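Local coordinates for protein ribose-phosphate pyrophosphokinase (PDB 7PN0) that catalyses the transfer of pyrophosphate from ATP to ribose 5-phosphate, making phosphoribosyl pyrophosphate, the activated sugar used in nucleotide synthesis, at residues S29-Y43 with D64-A76. Numbering follows the deposited sequence.
With ADP (adenosine-5'-diphosphate), chain I.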
loop_
_atom_site.group_PDB
_atom_site.type_symbol
_atom_site.label_atom_id
_atom_site.label_comp_id
_atom_site.label_asym_id
_atom_site.label_seq_id
_atom_site.Cartn_x
_atom_site.Cartn_y
_atom_site.Cartn_z
ATOM N N SER A 29 17.629 25.682 2.558
ATOM C CA SER A 29 17.587 24.432 3.361
ATOM C C SER A 29 18.977 24.126 3.874
ATOM O O SER A 29 19.942 24.422 3.137
ATOM C CB SER A 29 17.058 23.273 2.562
ATOM O OG SER A 29 17.803 23.112 1.370
ATOM N N THR A 30 19.079 23.546 5.066
ATOM C CA THR A 30 20.411 23.151 5.575
ATOM C C THR A 30 20.482 21.643 5.717
ATOM O O THR A 30 19.464 20.977 6.087
ATOM C CB THR A 30 20.916 23.941 6.789
ATOM O OG1 THR A 30 21.091 23.091 7.922
ATOM C CG2 THR A 30 20.053 25.120 7.113
ATOM N N THR A 31 21.649 21.143 5.346
ATOM C CA THR A 31 22.035 19.754 5.581
ATOM C C THR A 31 23.304 19.774 6.439
ATOM O O THR A 31 24.257 20.494 6.065
ATOM C CB THR A 31 22.181 19.013 4.250
ATOM O OG1 THR A 31 20.928 19.012 3.547
ATOM C CG2 THR A 31 22.713 17.610 4.501
ATOM N N LEU A 32 23.248 19.103 7.573
ATOM C CA LEU A 32 24.347 18.945 8.567
ATOM C C LEU A 32 24.714 17.468 8.540
ATOM O O LEU A 32 23.822 16.617 8.370
ATOM C CB LEU A 32 23.878 19.344 9.987
ATOM C CG LEU A 32 23.232 20.729 10.178
ATOM C CD1 LEU A 32 22.964 21.019 11.639
ATOM C CD2 LEU A 32 24.075 21.849 9.586
ATOM N N ARG A 33 25.963 17.176 8.882
ATOM C CA ARG A 33 26.434 15.835 9.200
ATOM C C ARG A 33 26.910 15.899 10.654
ATOM O O ARG A 33 27.825 16.665 10.943
ATOM C CB ARG A 33 27.486 15.449 8.155
ATOM C CG ARG A 33 28.189 14.127 8.412
ATOM C CD ARG A 33 29.497 14.017 7.612
ATOM N NE ARG A 33 29.206 14.342 6.224
ATOM C CZ ARG A 33 28.993 13.463 5.258
ATOM N NH1 ARG A 33 29.095 12.159 5.501
ATOM N NH2 ARG A 33 28.702 13.904 4.042
ATOM N N PHE A 34 26.309 15.141 11.553
ATOM C CA PHE A 34 26.741 15.067 12.978
ATOM C C PHE A 34 28.075 14.314 13.022
ATOM O O PHE A 34 28.505 13.743 11.987
ATOM C CB PHE A 34 25.661 14.415 13.831
ATOM C CG PHE A 34 24.332 15.111 13.839
ATOM C CD1 PHE A 34 24.204 16.411 14.325
ATOM C CD2 PHE A 34 23.195 14.472 13.367
ATOM C CE1 PHE A 34 22.962 17.024 14.370
ATOM C CE2 PHE A 34 21.969 15.111 13.362
ATOM C CZ PHE A 34 21.847 16.375 13.890
ATOM N N ALA A 35 28.751 14.327 14.171
ATOM C CA ALA A 35 30.070 13.683 14.341
ATOM C C ALA A 35 29.934 12.183 14.043
ATOM O O ALA A 35 30.919 11.572 13.639
ATOM C CB ALA A 35 30.563 13.956 15.741
ATOM N N ASN A 36 28.755 11.598 14.283
ATOM C CA ASN A 36 28.479 10.153 14.080
ATOM C C ASN A 36 28.150 9.839 12.606
ATOM O O ASN A 36 27.689 8.715 12.346
ATOM C CB ASN A 36 27.364 9.711 15.005
ATOM C CG ASN A 36 26.049 10.403 14.705
ATOM O OD1 ASN A 36 25.947 11.173 13.750
ATOM N ND2 ASN A 36 25.043 10.087 15.482
ATOM N N ASP A 37 28.301 10.809 11.698
ATOM C CA ASP A 37 28.124 10.675 10.223
ATOM C C ASP A 37 26.636 10.539 9.876
ATOM O O ASP A 37 26.348 10.146 8.741
ATOM C CB ASP A 37 28.938 9.501 9.664
ATOM C CG ASP A 37 29.253 9.589 8.180
ATOM O OD1 ASP A 37 29.591 10.687 7.716
ATOM O OD2 ASP A 37 29.220 8.511 7.498
ATOM N N ASN A 38 25.737 10.786 10.818
ATOM C CA ASN A 38 24.292 10.843 10.533
ATOM C C ASN A 38 23.981 12.195 9.919
ATOM O O ASN A 38 24.573 13.239 10.335
ATOM C CB ASN A 38 23.450 10.607 11.782
ATOM C CG ASN A 38 23.553 9.186 12.285
ATOM O OD1 ASN A 38 24.595 8.503 12.144
ATOM N ND2 ASN A 38 22.476 8.734 12.870
ATOM N N LEU A 39 22.988 12.202 9.049
ATOM C CA LEU A 39 22.544 13.410 8.340
ATOM C C LEU A 39 21.331 14.029 9.045
ATOM O O LEU A 39 20.615 13.338 9.809
ATOM C CB LEU A 39 22.140 13.053 6.907
ATOM C CG LEU A 39 23.120 13.280 5.769
ATOM C CD1 LEU A 39 24.524 13.592 6.202
ATOM C CD2 LEU A 39 23.035 12.200 4.727
ATOM N N PHE A 40 21.165 15.301 8.769
ATOM C CA PHE A 40 20.075 16.160 9.282
ATOM C C PHE A 40 19.726 17.165 8.199
ATOM O O PHE A 40 20.622 17.867 7.705
ATOM C CB PHE A 40 20.518 16.835 10.578
ATOM C CG PHE A 40 19.504 17.816 11.127
ATOM C CD1 PHE A 40 18.494 17.398 11.970
ATOM C CD2 PHE A 40 19.592 19.163 10.827
ATOM C CE1 PHE A 40 17.568 18.300 12.479
ATOM C CE2 PHE A 40 18.680 20.066 11.355
ATOM C CZ PHE A 40 17.668 19.628 12.169
ATOM N N VAL A 41 18.443 17.276 7.855
ATOM C CA VAL A 41 17.972 18.284 6.869
ATOM C C VAL A 41 16.955 19.187 7.565
ATOM O O VAL A 41 16.256 18.728 8.497
ATOM C CB VAL A 41 17.387 17.642 5.600
ATOM C CG1 VAL A 41 18.417 16.723 4.928
ATOM C CG2 VAL A 41 16.090 16.944 5.887
ATOM N N ARG A 42 16.844 20.431 7.120
ATOM C CA ARG A 42 15.847 21.373 7.658
ATOM C C ARG A 42 15.550 22.452 6.613
ATOM O O ARG A 42 16.463 23.089 6.145
ATOM C CB ARG A 42 16.365 21.962 8.984
ATOM C CG ARG A 42 15.325 22.806 9.730
ATOM C CD ARG A 42 15.856 23.484 11.000
ATOM N NE ARG A 42 16.979 24.381 10.699
ATOM C CZ ARG A 42 18.187 24.379 11.281
ATOM N NH1 ARG A 42 19.096 25.248 10.885
ATOM N NH2 ARG A 42 18.499 23.529 12.252
ATOM N N TYR A 43 14.271 22.700 6.336
ATOM C CA TYR A 43 13.832 23.838 5.495
ATOM C C TYR A 43 13.667 25.044 6.417
ATOM O O TYR A 43 12.990 24.962 7.456
ATOM C CB TYR A 43 12.538 23.544 4.747
ATOM C CG TYR A 43 12.660 22.429 3.738
ATOM C CD1 TYR A 43 13.223 22.646 2.489
ATOM C CD2 TYR A 43 12.236 21.137 4.048
ATOM C CE1 TYR A 43 13.325 21.628 1.557
ATOM C CE2 TYR A 43 12.314 20.108 3.118
ATOM C CZ TYR A 43 12.915 20.343 1.890
ATOM O OH TYR A 43 13.014 19.365 0.945
ATOM N N ASP A 64 25.411 9.369 0.607
ATOM C CA ASP A 64 25.029 10.565 1.376
ATOM C C ASP A 64 24.072 11.390 0.524
ATOM O O ASP A 64 23.115 11.935 1.069
ATOM C CB ASP A 64 26.224 11.414 1.808
ATOM C CG ASP A 64 27.074 10.904 2.954
ATOM O OD1 ASP A 64 26.585 10.084 3.761
ATOM O OD2 ASP A 64 28.249 11.373 3.039
ATOM N N HIS A 65 24.290 11.479 -0.793
ATOM C CA HIS A 65 23.406 12.300 -1.645
ATOM C C HIS A 65 22.037 11.613 -1.796
ATOM O O HIS A 65 21.021 12.314 -1.810
ATOM C CB HIS A 65 24.079 12.558 -2.977
ATOM C CG HIS A 65 25.227 13.496 -2.873
ATOM N ND1 HIS A 65 25.276 14.521 -1.947
ATOM C CD2 HIS A 65 26.327 13.624 -3.641
ATOM C CE1 HIS A 65 26.379 15.240 -2.145
ATOM N NE2 HIS A 65 27.073 14.670 -3.112
ATOM N N LEU A 66 22.013 10.285 -1.938
ATOM C CA LEU A 66 20.744 9.504 -1.978
ATOM C C LEU A 66 19.974 9.746 -0.675
ATOM O O LEU A 66 18.795 10.080 -0.740
ATOM C CB LEU A 66 21.041 8.001 -2.136
ATOM C CG LEU A 66 19.838 7.079 -1.968
ATOM C CD1 LEU A 66 18.692 7.501 -2.869
ATOM C CD2 LEU A 66 20.240 5.605 -2.202
ATOM N N MET A 67 20.622 9.575 0.476
ATOM C CA MET A 67 19.922 9.722 1.779
ATOM C C MET A 67 19.463 11.176 1.948
ATOM O O MET A 67 18.339 11.403 2.399
ATOM C CB MET A 67 20.845 9.332 2.944
ATOM C CG MET A 67 20.166 9.428 4.279
ATOM S SD MET A 67 18.690 8.369 4.248
ATOM C CE MET A 67 18.289 8.298 5.980
ATOM N N GLU A 68 20.320 12.161 1.640
ATOM C CA GLU A 68 19.921 13.590 1.716
ATOM C C GLU A 68 18.650 13.800 0.891
ATOM O O GLU A 68 17.737 14.526 1.360
ATOM C CB GLU A 68 21.066 14.512 1.281
ATOM C CG GLU A 68 20.692 15.986 1.383
ATOM C CD GLU A 68 21.704 16.955 0.809
ATOM O OE1 GLU A 68 22.469 16.552 -0.081
ATOM O OE2 GLU A 68 21.722 18.104 1.269
ATOM N N LEU A 69 18.593 13.284 -0.340
ATOM C CA LEU A 69 17.401 13.430 -1.211
ATOM C C LEU A 69 16.188 12.778 -0.525
ATOM O O LEU A 69 15.103 13.448 -0.484
ATOM C CB LEU A 69 17.659 12.787 -2.588
ATOM C CG LEU A 69 16.507 12.829 -3.611
ATOM C CD1 LEU A 69 15.990 14.233 -3.881
ATOM C CD2 LEU A 69 16.942 12.174 -4.911
ATOM N N LEU A 70 16.303 11.519 -0.085
ATOM C CA LEU A 70 15.185 10.803 0.600
ATOM C C LEU A 70 14.694 11.653 1.788
ATOM O O LEU A 70 13.460 11.868 1.945
ATOM C CB LEU A 70 15.684 9.437 1.037
ATOM C CG LEU A 70 16.000 8.461 -0.089
ATOM C CD1 LEU A 70 16.488 7.146 0.465
ATOM C CD2 LEU A 70 14.770 8.241 -0.961
ATOM N N MET A 71 15.626 12.152 2.614
ATOM C CA MET A 71 15.281 12.963 3.813
ATOM C C MET A 71 14.661 14.325 3.411
ATOM O O MET A 71 13.696 14.743 4.045
ATOM C CB MET A 71 16.540 13.190 4.645
ATOM C CG MET A 71 16.993 11.991 5.313
ATOM S SD MET A 71 18.525 12.280 6.207
ATOM C CE MET A 71 17.933 13.332 7.520
ATOM N N MET A 72 15.127 14.980 2.340
ATOM C CA MET A 72 14.527 16.277 1.896
ATOM C C MET A 72 13.125 16.054 1.329
ATOM O O MET A 72 12.241 16.855 1.592
ATOM C CB MET A 72 15.431 16.956 0.874
ATOM C CG MET A 72 16.669 17.504 1.502
ATOM S SD MET A 72 17.679 18.431 0.333
ATOM C CE MET A 72 16.652 19.874 0.163
ATOM N N VAL A 73 12.899 14.943 0.627
ATOM C CA VAL A 73 11.557 14.593 0.103
ATOM C C VAL A 73 10.632 14.310 1.280
ATOM O O VAL A 73 9.479 14.912 1.358
ATOM C CB VAL A 73 11.674 13.386 -0.842
ATOM C CG1 VAL A 73 10.325 12.730 -1.017
ATOM C CG2 VAL A 73 12.287 13.809 -2.155
ATOM N N ASP A 74 11.105 13.478 2.198
ATOM C CA ASP A 74 10.359 13.146 3.443
ATOM C C ASP A 74 9.944 14.410 4.230
ATOM O O ASP A 74 8.759 14.553 4.638
ATOM C CB ASP A 74 11.151 12.171 4.289
ATOM C CG ASP A 74 10.408 11.812 5.548
ATOM O OD1 ASP A 74 9.280 11.208 5.443
ATOM O OD2 ASP A 74 10.932 12.166 6.599
ATOM N N ALA A 75 10.921 15.264 4.500
ATOM C CA ALA A 75 10.773 16.488 5.309
ATOM C C ALA A 75 9.818 17.433 4.573
ATOM O O ALA A 75 8.971 18.059 5.246
ATOM C CB ALA A 75 12.132 17.090 5.541
ATOM N N ALA A 76 9.884 17.500 3.235
ATOM C CA ALA A 76 8.993 18.367 2.429
ATOM C C ALA A 76 7.565 17.887 2.601
ATOM O O ALA A 76 6.686 18.773 2.822
ATOM C CB ALA A 76 9.374 18.407 0.970
HETATM P PB ADP I . 17.063 12.932 22.074
HETATM O O1B ADP I . 16.446 12.594 20.702
HETATM O O2B ADP I . 18.520 12.526 22.190
HETATM O O3B ADP I . 16.236 12.446 23.230
HETATM P PA ADP I . 18.530 15.226 22.744
HETATM O O1A ADP I . 18.099 16.512 23.368
HETATM O O2A ADP I . 19.334 14.186 23.462
HETATM O O3A ADP I . 17.170 14.526 22.273
HETATM O "O5'" ADP I . 19.294 15.551 21.370
HETATM C "C5'" ADP I . 18.495 15.701 20.181
HETATM C "C4'" ADP I . 19.272 16.493 19.166
HETATM O "O4'" ADP I . 20.330 15.657 18.630
HETATM C "C3'" ADP I . 18.464 16.949 17.951
HETATM O "O3'" ADP I . 17.767 18.164 18.182
HETATM C "C2'" ADP I . 19.565 17.107 16.912
HETATM O "O2'" ADP I . 20.243 18.336 17.066
HETATM C "C1'" ADP I . 20.466 15.920 17.267
HETATM N N9 ADP I . 20.185 14.689 16.522
HETATM C C8 ADP I . 19.019 14.288 15.915
HETATM N N7 ADP I . 19.141 13.147 15.266
HETATM C C5 ADP I . 20.479 12.802 15.453
HETATM C C6 ADP I . 21.249 11.713 15.014
HETATM N N6 ADP I . 20.742 10.747 14.250
HETATM N N1 ADP I . 22.569 11.706 15.318
HETATM C C2 ADP I . 23.057 12.687 16.092
HETATM N N3 ADP I . 22.422 13.745 16.596
HETATM C C4 ADP I . 21.129 13.756 16.221
HETATM O O HOH W 1 27.935 8.260 5.229
#
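R33 reaches across from the end of strand 29-33 to D64 on helix 62-78. NH1 and NH2 of R33 both close on OD2 of D64, at 2.7 and 2.8 Å. The oxygen lies at the guanidinium edge, but the two planes are turned 64° apart, and the donors come from above the carboxylate. NH1 also bonds D37 OD1, on its syn side. One guanidinium thus ties the hairpin turn to the helix, and a water bridges the other carboxylate oxygens of D37 and D64.

Further along, T31 OG1 donates to E68 OE2 (2.6 Å) on the anti side. E68 is extended, with CG anti to the backbone N (chi1 -179°), which carries its carboxylate up to the strand. The middle is apolar. L39 CD2 packs on CG of M67, and V41 sets its two methyls on M71, M72 and A75. At the far end Y43 OH donates to M72 O (2.7 Å), while A76 N reaches that oxygen from the opposite face.

The turn serves the nucleotide. The F34 ring lies with one face over the adenine of ADP, and N36 ND2 donates to ADP N1 (3.0 Å). A serine in place of F34 would probably leave that adenine face without its aromatic cover and the base freer to shift.

Y93 of the second subunit packs on N38 and its OH is hydrogen-bonded to L39 N, and S96 and D100 of that subunit bind the same ADP. The two-stranded hairpin 29-43 lies on helix 62-78, which packs against strands 51-55 and 83-88 and helix 107-118.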